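Side-chain contacts in penicillin binding protein 2X (Streptococcus thermophilus, PDB 5U47), which probably acts as a transpeptidase that cross-links peptidoglycan strands during septal cell wall synthesis, and binds penicillin: residues A[77-82]-A[91-96]; A[296-301]-A[357-362]; A[608-611]-A[615-618]. The protein carries 1 engineered substitution. All blocks are in the same frame, centred on the assembly; numbering follows the deposited sequence.

Contact 1 (A[77-82]-A[91-96]); sequences KVADIL and SYTLAQ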
ATOM      1  N   LYS A  77       8.152  12.655 -53.139  1.00 54.76           N
ATOM      2  CA  LYS A  77       7.712  13.760 -52.279  1.00 55.16           C
ATOM      3  C   LYS A  77       7.539  13.268 -50.833  1.00 53.14           C
ATOM      4  O   LYS A  77       7.866  13.983 -49.877  1.00 53.47           O
ATOM      5  CB  LYS A  77       6.432  14.411 -52.817  1.00 56.48           C
ATOM      6  CG  LYS A  77       5.890  15.558 -51.967  1.00 59.04           C
ATOM      7  CD  LYS A  77       6.960  16.602 -51.637  1.00 62.10           C
ATOM      8  CE  LYS A  77       6.388  17.737 -50.805  1.00 63.57           C
ATOM      9  NZ  LYS A  77       7.446  18.685 -50.373  1.00 65.23           N
ATOM     10  N   VAL A  78       7.039  12.040 -50.682  1.00 51.38           N
ATOM     11  CA  VAL A  78       6.897  11.417 -49.369  1.00 50.73           C
ATOM     12  C   VAL A  78       8.281  11.295 -48.717  1.00 50.22           C
ATOM     13  O   VAL A  78       8.424  11.554 -47.518  1.00 48.41           O
ATOM     14  CB  VAL A  78       6.207  10.027 -49.451  1.00 51.31           C
ATOM     15  CG1 VAL A  78       6.238   9.314 -48.099  1.00 51.92           C
ATOM     16  CG2 VAL A  78       4.769  10.163 -49.934  1.00 50.47           C
ATOM     17  N   ALA A  79       9.298  10.936 -49.505  1.00 49.02           N
ATOM     18  CA  ALA A  79      10.657  10.810 -48.953  1.00 51.02           C
ATOM     19  C   ALA A  79      11.194  12.171 -48.478  1.00 51.93           C
ATOM     20  O   ALA A  79      11.835  12.265 -47.411  1.00 48.46           O
ATOM     21  CB  ALA A  79      11.596  10.181 -49.964  1.00 52.73           C
ATOM     22  N   ASP A  80      10.926  13.219 -49.266  1.00 53.04           N
ATOM     23  CA  ASP A  80      11.345  14.583 -48.905  1.00 55.52           C
ATOM     24  C   ASP A  80      10.719  14.959 -47.573  1.00 54.08           C
ATOM     25  O   ASP A  80      11.393  15.477 -46.677  1.00 51.17           O
ATOM     26  CB  ASP A  80      10.933  15.600 -49.975  1.00 58.45           C
ATOM     27  CG  ASP A  80      11.667  15.399 -51.304  1.00 61.31           C
ATOM     28  OD1 ASP A  80      12.715  14.708 -51.331  1.00 64.78           O
ATOM     29  OD2 ASP A  80      11.192  15.949 -52.321  1.00 61.38           O
ATOM     30  N   ILE A  81       9.428  14.659 -47.446  1.00 53.31           N
ATOM     31  CA  ILE A  81       8.693  14.938 -46.218  1.00 52.49           C
ATOM     32  C   ILE A  81       9.241  14.133 -45.022  1.00 49.96           C
ATOM     33  O   ILE A  81       9.468  14.705 -43.951  1.00 47.52           O
ATOM     34  CB  ILE A  81       7.174  14.707 -46.410  1.00 52.65           C
ATOM     35  CG1 ILE A  81       6.613  15.759 -47.392  1.00 52.80           C
ATOM     36  CG2 ILE A  81       6.449  14.791 -45.066  1.00 52.66           C
ATOM     37  CD1 ILE A  81       5.206  15.486 -47.890  1.00 52.89           C
ATOM     38  N   LEU A  82       9.470  12.833 -45.210  1.00 48.03           N
ATOM     39  CA  LEU A  82       9.975  11.991 -44.125  1.00 47.77           C
ATOM     40  C   LEU A  82      11.395  12.375 -43.691  1.00 49.82           C
ATOM     41  O   LEU A  82      11.738  12.266 -42.499  1.00 47.98           O
ATOM     42  CB  LEU A  82       9.868  10.497 -44.465  1.00 47.65           C
ATOM     43  CG  LEU A  82       8.446   9.929 -44.681  1.00 47.71           C
ATOM     44  CD1 LEU A  82       8.443   8.426 -44.425  1.00 47.35           C
ATOM     45  CD2 LEU A  82       7.403  10.573 -43.775  1.00 47.44           C
ATOM     46  N   SER A  91      16.428   7.155 -49.458  1.00 59.41           N
ATOM     47  CA  SER A  91      16.600   5.810 -50.011  1.00 61.69           C
ATOM     48  C   SER A  91      15.888   4.725 -49.192  1.00 59.00           C
ATOM     49  O   SER A  91      15.452   3.733 -49.745  1.00 60.51           O
ATOM     50  CB  SER A  91      18.096   5.476 -50.169  1.00 62.58           C
ATOM     51  OG  SER A  91      18.810   5.669 -48.956  1.00 60.97           O
ATOM     52  N   TYR A  92      15.763   4.916 -47.886  1.00 60.56           N
ATOM     53  CA  TYR A  92      15.063   3.929 -47.048  1.00 60.77           C
ATOM     54  C   TYR A  92      13.547   4.027 -47.256  1.00 59.51           C
ATOM     55  O   TYR A  92      12.873   3.006 -47.425  1.00 59.07           O
ATOM     56  CB  TYR A  92      15.419   4.099 -45.577  1.00 60.97           C
ATOM     57  CG  TYR A  92      14.644   3.157 -44.676  1.00 62.79           C
ATOM     58  CD1 TYR A  92      15.025   1.815 -44.531  1.00 62.96           C
ATOM     59  CD2 TYR A  92      13.522   3.603 -43.975  1.00 63.00           C
ATOM     60  CE1 TYR A  92      14.311   0.950 -43.711  1.00 62.43           C
ATOM     61  CE2 TYR A  92      12.804   2.746 -43.154  1.00 63.56           C
ATOM     62  CZ  TYR A  92      13.199   1.423 -43.026  1.00 63.21           C
ATOM     63  OH  TYR A  92      12.478   0.589 -42.205  1.00 65.37           O
ATOM     64  N   THR A  93      13.028   5.257 -47.223  1.00 59.67           N
ATOM     65  CA  THR A  93      11.601   5.534 -47.465  1.00 59.66           C
ATOM     66  C   THR A  93      11.209   4.964 -48.826  1.00 59.53           C
ATOM     67  O   THR A  93      10.225   4.234 -48.932  1.00 59.73           O
ATOM     68  CB  THR A  93      11.304   7.061 -47.444  1.00 60.61           C
ATOM     69  OG1 THR A  93      11.572   7.592 -46.140  1.00 60.43           O
ATOM     70  CG2 THR A  93       9.843   7.370 -47.818  1.00 60.81           C
ATOM     71  N   LEU A  94      11.992   5.302 -49.857  1.00 57.11           N
ATOM     72  CA  LEU A  94      11.755   4.812 -51.221  1.00 57.79           C
ATOM     73  C   LEU A  94      11.781   3.282 -51.290  1.00 57.96           C
ATOM     74  O   LEU A  94      10.894   2.678 -51.902  1.00 55.75           O
ATOM     75  CB  LEU A  94      12.762   5.422 -52.211  1.00 57.13           C
ATOM     76  CG  LEU A  94      12.561   6.915 -52.508  1.00 56.06           C
ATOM     77  CD1 LEU A  94      13.774   7.506 -53.209  1.00 57.85           C
ATOM     78  CD2 LEU A  94      11.297   7.150 -53.333  1.00 56.22           C
ATOM     79  N   ALA A  95      12.773   2.670 -50.640  1.00 57.95           N
ATOM     80  CA  ALA A  95      12.901   1.203 -50.602  1.00 58.07           C
ATOM     81  C   ALA A  95      11.636   0.571 -50.065  1.00 57.17           C
ATOM     82  O   ALA A  95      11.025  -0.269 -50.736  1.00 53.84           O
ATOM     83  CB  ALA A  95      14.082   0.784 -49.742  1.00 58.54           C
ATOM     84  N   GLN A  96      11.237   1.013 -48.871  1.00 56.66           N
ATOM     85  CA  GLN A  96      10.039   0.502 -48.199  1.00 59.27           C
ATOM     86  C   GLN A  96       8.776   0.679 -49.036  1.00 59.21           C
ATOM     87  O   GLN A  96       7.996  -0.258 -49.192  1.00 57.52           O
ATOM     88  CB  GLN A  96       9.846   1.187 -46.841  1.00 60.00           C
ATOM     89  CG  GLN A  96      10.889   0.851 -45.784  1.00 62.89           C
ATOM     90  CD  GLN A  96      10.861  -0.609 -45.380  1.00 63.44           C
ATOM     91  OE1 GLN A  96      11.313  -1.481 -46.114  1.00 68.53           O
ATOM     92  NE2 GLN A  96      10.351  -0.876 -44.200  1.00 61.24           N
TER
HETATM   93  O   HOH W   1      12.782   9.913 -46.613  1.00 35.46           O

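Contact 2 (A[296-301]-A[357-362]); sequences TMKVML and VGMTML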
ATOM      1  N   THR A 296       9.976  -4.111  18.457  1.00 28.18           N
ATOM      2  CA  THR A 296       8.953  -3.084  18.315  1.00 27.33           C
ATOM      3  C   THR A 296       7.644  -3.666  18.832  1.00 26.73           C
ATOM      4  O   THR A 296       6.741  -2.916  19.215  1.00 26.67           O
ATOM      5  CB  THR A 296       8.765  -2.638  16.853  1.00 26.97           C
ATOM      6  OG1 THR A 296       8.556  -3.799  16.036  1.00 27.36           O
ATOM      7  CG2 THR A 296       9.997  -1.886  16.375  1.00 27.30           C
ATOM      8  N   MET A 297       7.559  -5.000  18.863  1.00 26.62           N
ATOM      9  CA  MET A 297       6.364  -5.674  19.372  1.00 27.78           C
ATOM     10  C   MET A 297       6.192  -5.409  20.884  1.00 27.86           C
ATOM     11  O   MET A 297       5.096  -5.506  21.389  1.00 27.74           O
ATOM     12  CB  MET A 297       6.377  -7.182  19.071  1.00 28.77           C
ATOM     13  CG  MET A 297       5.133  -7.939  19.516  1.00 29.70           C
ATOM     14  SD  MET A 297       3.592  -7.460  18.683  1.00 33.01           S
ATOM     15  CE  MET A 297       3.868  -8.115  17.052  1.00 31.52           C
ATOM     16  N   LYS A 298       7.268  -5.033  21.575  1.00 27.25           N
ATOM     17  CA  LYS A 298       7.199  -4.677  22.996  1.00 29.44           C
ATOM     18  C   LYS A 298       6.302  -3.462  23.244  1.00 29.32           C
ATOM     19  O   LYS A 298       5.887  -3.236  24.373  1.00 29.88           O
ATOM     20  CB  LYS A 298       8.597  -4.391  23.571  1.00 31.05           C
ATOM     21  CG  LYS A 298       9.540  -5.582  23.515  1.00 31.47           C
ATOM     22  CD  LYS A 298      10.927  -5.279  24.059  1.00 33.10           C
ATOM     23  CE  LYS A 298      11.729  -6.579  24.139  1.00 34.92           C
ATOM     24  NZ  LYS A 298      13.183  -6.390  24.217  1.00 35.11           N
ATOM     25  N   VAL A 299       6.019  -2.681  22.199  1.00 28.38           N
ATOM     26  CA  VAL A 299       5.116  -1.535  22.311  1.00 28.24           C
ATOM     27  C   VAL A 299       3.734  -2.108  22.603  1.00 28.60           C
ATOM     28  O   VAL A 299       3.062  -1.661  23.539  1.00 28.69           O
ATOM     29  CB  VAL A 299       5.106  -0.670  21.025  1.00 26.95           C
ATOM     30  CG1 VAL A 299       4.049   0.422  21.070  1.00 27.33           C
ATOM     31  CG2 VAL A 299       6.469  -0.021  20.793  1.00 27.04           C
ATOM     32  N   MET A 300       3.319  -3.094  21.804  1.00 27.53           N
ATOM     33  CA  MET A 300       2.025  -3.748  22.007  1.00 28.57           C
ATOM     34  C   MET A 300       1.992  -4.424  23.381  1.00 29.36           C
ATOM     35  O   MET A 300       1.002  -4.304  24.105  1.00 28.95           O
ATOM     36  CB  MET A 300       1.740  -4.793  20.929  1.00 29.27           C
ATOM     37  CG  MET A 300       1.313  -4.299  19.554  1.00 30.03           C
ATOM     38  SD  MET A 300       2.454  -3.258  18.620  1.00 32.61           S
ATOM     39  CE  MET A 300       1.927  -1.649  19.133  1.00 31.08           C
ATOM     40  N   LEU A 301       3.079  -5.123  23.727  1.00 29.20           N
ATOM     41  CA  LEU A 301       3.184  -5.829  25.011  1.00 30.44           C
ATOM     42  C   LEU A 301       2.994  -4.905  26.182  1.00 30.42           C
ATOM     43  O   LEU A 301       2.197  -5.183  27.064  1.00 32.58           O
ATOM     44  CB  LEU A 301       4.539  -6.499  25.184  1.00 32.51           C
ATOM     45  CG  LEU A 301       4.643  -7.185  26.572  1.00 35.15           C
ATOM     46  CD1 LEU A 301       3.846  -8.478  26.592  1.00 36.66           C
ATOM     47  CD2 LEU A 301       6.059  -7.452  26.944  1.00 38.62           C
ATOM     48  N   VAL A 357      13.923 -10.305  28.943  1.00 39.38           N
ATOM     49  CA  VAL A 357      13.576 -10.924  30.225  1.00 41.78           C
ATOM     50  C   VAL A 357      12.460 -10.144  30.917  1.00 41.55           C
ATOM     51  O   VAL A 357      11.461 -10.728  31.361  1.00 42.03           O
ATOM     52  CB  VAL A 357      14.810 -11.018  31.151  1.00 43.68           C
ATOM     53  CG1 VAL A 357      14.417 -11.485  32.539  1.00 46.54           C
ATOM     54  CG2 VAL A 357      15.870 -11.942  30.550  1.00 43.18           C
ATOM     55  N   GLY A 358      12.629  -8.828  30.996  1.00 40.43           N
ATOM     56  CA  GLY A 358      11.641  -7.962  31.624  1.00 39.76           C
ATOM     57  C   GLY A 358      10.299  -8.059  30.922  1.00 38.58           C
ATOM     58  O   GLY A 358       9.250  -8.116  31.566  1.00 38.52           O
ATOM     59  N   MET A 359      10.329  -8.113  29.599  1.00 37.70           N
ATOM     60  CA  MET A 359       9.080  -8.191  28.835  1.00 38.33           C
ATOM     61  C   MET A 359       8.450  -9.577  28.986  1.00 38.14           C
ATOM     62  O   MET A 359       7.247  -9.697  29.175  1.00 38.98           O
ATOM     63  CB  MET A 359       9.308  -7.811  27.374  1.00 37.25           C
ATOM     64  CG  MET A 359       9.741  -6.366  27.143  1.00 37.34           C
ATOM     65  SD  MET A 359       8.894  -5.058  28.068  1.00 38.92           S
ATOM     66  CE  MET A 359       9.847  -4.912  29.564  1.00 39.79           C
ATOM     67  N   THR A 360       9.269 -10.619  28.947  1.00 38.58           N
ATOM     68  CA  THR A 360       8.755 -11.968  29.156  1.00 38.53           C
ATOM     69  C   THR A 360       8.093 -12.072  30.544  1.00 39.59           C
ATOM     70  O   THR A 360       7.042 -12.677  30.678  1.00 38.34           O
ATOM     71  CB  THR A 360       9.862 -12.999  28.997  1.00 39.10           C
ATOM     72  OG1 THR A 360      10.406 -12.887  27.679  1.00 38.19           O
ATOM     73  CG2 THR A 360       9.324 -14.415  29.225  1.00 40.62           C
ATOM     74  N   MET A 361       8.697 -11.456  31.559  1.00 40.18           N
ATOM     75  CA  MET A 361       8.091 -11.438  32.894  1.00 42.82           C
ATOM     76  C   MET A 361       6.708 -10.766  32.868  1.00 42.14           C
ATOM     77  O   MET A 361       5.770 -11.250  33.511  1.00 42.33           O
ATOM     78  CB  MET A 361       9.013 -10.757  33.917  1.00 44.82           C
ATOM     79  CG  MET A 361      10.178 -11.625  34.355  1.00 46.89           C
ATOM     80  SD  MET A 361      11.438 -10.713  35.273  1.00 49.50           S
ATOM     81  CE  MET A 361      12.445 -12.047  35.916  1.00 53.17           C
ATOM     82  N   LEU A 362       6.579  -9.665  32.120  1.00 40.89           N
ATOM     83  CA  LEU A 362       5.289  -8.967  32.003  1.00 40.17           C
ATOM     84  C   LEU A 362       4.252  -9.864  31.329  1.00 39.56           C
ATOM     85  O   LEU A 362       3.086  -9.887  31.741  1.00 38.83           O
ATOM     86  CB  LEU A 362       5.428  -7.636  31.241  1.00 39.53           C
ATOM     87  CG  LEU A 362       6.163  -6.500  31.965  1.00 40.25           C
ATOM     88  CD1 LEU A 362       6.273  -5.262  31.081  1.00 39.20           C
ATOM     89  CD2 LEU A 362       5.472  -6.168  33.286  1.00 42.27           C
TER

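Contact 3 (A[608-611]-A[615-618]); sequences TLRQ and HPIV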
ATOM      1  N   THR A 608     -11.847  -5.497  -2.204  1.00 25.82           N
ATOM      2  CA  THR A 608     -12.522  -4.796  -3.305  1.00 25.69           C
ATOM      3  C   THR A 608     -13.369  -3.636  -2.792  1.00 24.15           C
ATOM      4  O   THR A 608     -13.323  -2.552  -3.333  1.00 23.18           O
ATOM      5  CB  THR A 608     -13.386  -5.790  -4.110  1.00 26.24           C
ATOM      6  OG1 THR A 608     -12.506  -6.734  -4.721  1.00 26.26           O
ATOM      7  CG2 THR A 608     -14.200  -5.101  -5.197  1.00 27.49           C
ATOM      8  N   LEU A 609     -14.116  -3.868  -1.727  1.00 24.27           N
ATOM      9  CA  LEU A 609     -14.942  -2.821  -1.131  1.00 24.59           C
ATOM     10  C   LEU A 609     -14.109  -1.612  -0.677  1.00 23.98           C
ATOM     11  O   LEU A 609     -14.537  -0.463  -0.865  1.00 23.45           O
ATOM     12  CB  LEU A 609     -15.733  -3.378   0.046  1.00 25.09           C
ATOM     13  CG  LEU A 609     -16.879  -4.315  -0.338  1.00 27.99           C
ATOM     14  CD1 LEU A 609     -17.431  -5.032   0.888  1.00 27.30           C
ATOM     15  CD2 LEU A 609     -17.971  -3.555  -1.077  1.00 28.75           C
ATOM     16  N   ARG A 610     -12.948  -1.863  -0.059  1.00 22.74           N
ATOM     17  CA  ARG A 610     -12.060  -0.754   0.353  1.00 23.14           C
ATOM     18  C   ARG A 610     -11.471   0.013  -0.828  1.00 22.88           C
ATOM     19  O   ARG A 610     -11.235   1.216  -0.726  1.00 23.25           O
ATOM     20  CB  ARG A 610     -10.929  -1.227   1.277  1.00 23.25           C
ATOM     21  CG  ARG A 610     -11.442  -1.640   2.632  1.00 23.44           C
ATOM     22  CD  ARG A 610     -10.341  -1.641   3.668  1.00 23.05           C
ATOM     23  NE  ARG A 610     -10.932  -1.902   4.962  1.00 23.57           N
ATOM     24  CZ  ARG A 610     -11.124  -3.098   5.505  1.00 23.23           C
ATOM     25  NH1 ARG A 610     -10.751  -4.214   4.887  1.00 23.51           N
ATOM     26  NH2 ARG A 610     -11.711  -3.166   6.699  1.00 23.86           N
ATOM     27  N   GLN A 611     -11.240  -0.662  -1.952  1.00 23.00           N
ATOM     28  CA  GLN A 611     -10.794   0.039  -3.165  1.00 23.60           C
ATOM     29  C   GLN A 611     -11.830   1.065  -3.614  1.00 23.24           C
ATOM     30  O   GLN A 611     -11.490   2.080  -4.241  1.00 22.39           O
ATOM     31  CB  GLN A 611     -10.547  -0.955  -4.288  1.00 24.54           C
ATOM     32  CG  GLN A 611      -9.385  -1.891  -3.979  1.00 24.89           C
ATOM     33  CD  GLN A 611      -9.259  -3.035  -4.955  1.00 25.60           C
ATOM     34  OE1 GLN A 611     -10.110  -3.221  -5.826  1.00 27.33           O
ATOM     35  NE2 GLN A 611      -8.201  -3.817  -4.811  1.00 25.09           N
ATOM     36  N   HIS A 615     -16.243   0.780   3.987  1.00 23.96           N
ATOM     37  CA  HIS A 615     -15.553   0.333   5.216  1.00 23.47           C
ATOM     38  C   HIS A 615     -16.240  -0.942   5.709  1.00 23.78           C
ATOM     39  O   HIS A 615     -17.148  -0.883   6.545  1.00 21.67           O
ATOM     40  CB  HIS A 615     -15.589   1.399   6.328  1.00 22.95           C
ATOM     41  CG  HIS A 615     -14.814   2.643   6.015  1.00 22.63           C
ATOM     42  ND1 HIS A 615     -14.857   3.756   6.825  1.00 22.00           N
ATOM     43  CD2 HIS A 615     -14.020   2.969   4.965  1.00 22.22           C
ATOM     44  CE1 HIS A 615     -14.076   4.693   6.317  1.00 22.48           C
ATOM     45  NE2 HIS A 615     -13.559   4.242   5.187  1.00 22.23           N
ATOM     46  N   PRO A 616     -15.823  -2.102   5.176  1.00 24.04           N
ATOM     47  CA  PRO A 616     -16.453  -3.340   5.558  1.00 23.72           C
ATOM     48  C   PRO A 616     -15.946  -3.883   6.884  1.00 24.94           C
ATOM     49  O   PRO A 616     -14.811  -3.619   7.271  1.00 24.52           O
ATOM     50  CB  PRO A 616     -16.033  -4.286   4.435  1.00 25.16           C
ATOM     51  CG  PRO A 616     -14.687  -3.815   4.048  1.00 24.18           C
ATOM     52  CD  PRO A 616     -14.717  -2.322   4.225  1.00 23.95           C
ATOM     53  N   ILE A 617     -16.810  -4.611   7.578  1.00 23.90           N
ATOM     54  CA  ILE A 617     -16.454  -5.306   8.812  1.00 24.59           C
ATOM     55  C   ILE A 617     -16.789  -6.778   8.542  1.00 25.92           C
ATOM     56  O   ILE A 617     -17.968  -7.118   8.306  1.00 24.32           O
ATOM     57  CB  ILE A 617     -17.284  -4.840  10.018  1.00 24.36           C
ATOM     58  CG1 ILE A 617     -17.051  -3.347  10.285  1.00 24.59           C
ATOM     59  CG2 ILE A 617     -16.930  -5.682  11.228  1.00 24.46           C
ATOM     60  CD1 ILE A 617     -18.046  -2.734  11.249  1.00 25.72           C
ATOM     61  N   VAL A 618     -15.764  -7.626   8.557  1.00 25.95           N
ATOM     62  CA  VAL A 618     -15.924  -9.048   8.283  1.00 27.13           C
ATOM     63  C   VAL A 618     -16.150  -9.738   9.619  1.00 28.78           C
ATOM     64  O   VAL A 618     -15.320  -9.603  10.532  1.00 27.65           O
ATOM     65  CB  VAL A 618     -14.698  -9.612   7.552  1.00 27.54           C
ATOM     66  CG1 VAL A 618     -14.780 -11.126   7.383  1.00 29.13           C
ATOM     67  CG2 VAL A 618     -14.565  -8.944   6.181  1.00 27.96           C
TER

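Contact 1 (A[77-82]-A[91-96])
The hydroxyl of T93 reaches A79 through a single water: T93 OG1 donates to it at 2.7 Å, and the water in turn donates to A79 O, also at 2.7 Å. With the proton direction settled at both steps, the water ties a side chain of one helix to the backbone carbonyl of the other. T93 OG1 also lies against carbon, 3.7 Å from L82 CD1, so the hydroxyl has the water as its polar neighbour and the leucine methyl as its apolar one, and it reaches the carbonyl of the partner helix by way of the water. The other branch of the threonine makes the densest contact. A chi1 of -64° sets OG1 beside the backbone N and leaves CG2 anti to it, laid over the partner backbone with T93 CG2 3.7 Å from A79 CA. L82 CD1 meets T93 CG2 at 3.8 Å, and V78 CG1 touches it more loosely at 4.1 Å. A79, whose side chain is a single methyl, faces T93 where A79 CA and T93 CA are 5.6 Å apart. The pair belongs to a helical hairpin, helix 72-86 followed closely by helix 90-97, in the region named for dimerisation. The two helices run in broadly opposed directions, 136° apart between the short segments, whose axes approach to 8.8 Å. L94 flanks the crossing, with its CG against A79 CB. I81, and L82 as well, reach F126 of helix 116-128, while T93 is also touched by I88, in the link between the helices, and by F107 in a loop.

Contact 2 (A[296-301]-A[357-362])
L301 pushes a single methyl into the base of M359: L301 CD2 lies 3.3 Å from M359 CB, closer than ordinary carbon contact, and 3.4 Å from M359 O. The same methyl, L301 CD2, is 3.9 Å from M359 SD and grazes L362 CB at 4.3 Å. L301 has its CG anti to the backbone N (chi1 178°), which directs the branch across the gap. Beside it, the extended chain of K298 passes the methionine at about a right angle, its methylenes against one atom: K298 CD is 3.5 Å from M359 CG and K298 CE 3.6 Å. M359 then bends at chi2 (-43°) and chi3, which leads its terminal methyl away and back to its own helix, M359 CE lying 4.1 Å from G358 CA. The next shell is aromatic, with F351 of helix 347-352 touching both K298 and M359 and F408 also meeting the lysine. The two helices, 297-308 and 356-366, run in roughly the same direction, 36° apart between the short segments. Here the sequence matches the SxxK motif of penicillin-binding transpeptidases, with S295 as the probable acylated serine and K298 as its lysine. K298 NZ is hydrogen-bonded to S295 OG, S354 OG and N356 OD1; S354 and N356 fit the SxN motif of this family. Chemically, then, the contact divides the lysine: its methylenes lie against M359 CG and the phenylalanines, while its amine is oriented by polar groups at or just before the helix starts, which is consistent with a fixed position beside the serine.

Contact 3 (A[608-611]-A[615-618])
In the first PASTA domain, helix 602-611 is joined by a short turn to edge strand 615-619, and P616 is where the two elements meet side by side. Its ring is touched by two consecutive helix residues. L609 CD1 lies 3.9 Å from P616 CB, leucine and proline ring lying alongside each other and pointing opposite ways. R610 crosses the ring obliquely, its CG 3.7 Å from P616 CD. The arginine chain is extended from CG to NE (chi3 174°), which carries its guanidinium along the proline; P616 CD then sits 3.7 Å above one face of that group, toward its rim. Although R610 NH2 comes within 3.2 Å of P616 O, the angle is too poor for a hydrogen bond. The polar partners lie elsewhere: R610 NH2 makes a salt bridge with E455, and R610 NH1 donates to the carbonyl of R385. Both partners belong to the transpeptidase domain, so the arginine that packs on the PASTA strand also ties this domain to its neighbour, and these bonds restrict the rotation of the guanidinium. The fold explains how a proline is accommodated here. H615 and I617 make the backbone bonds to strand 641-646 and the residue just before it, whereas P616, between them in the alternation, points its ring at the helix and needs no N-H for that pairing. L609 also touches I642 and I644 of the central strand, and A606, one turn earlier on the helix, also touches the proline.

In the fold
The three contacts follow one another along the chain without interleaving, each in a different domain and sharing no helix, strand or sheet. Contact 1, in the dimerisation region, has its centre about 51 Å from that of the chain and on the opposite side from contact 2, their centres about 77 Å apart. Contact 3, in the first PASTA domain, is nearer to contact 2: about 32 Å between centres and about 18 Å between nearest atoms. Contacts 1 and 2 pair helices, whereas contact 3 sets a helix against a strand. The spacing reflects an elongated, modular protein in which the helical hairpin stands far from the probable catalytic centre and the PASTA domain docks beside the transpeptidase domain.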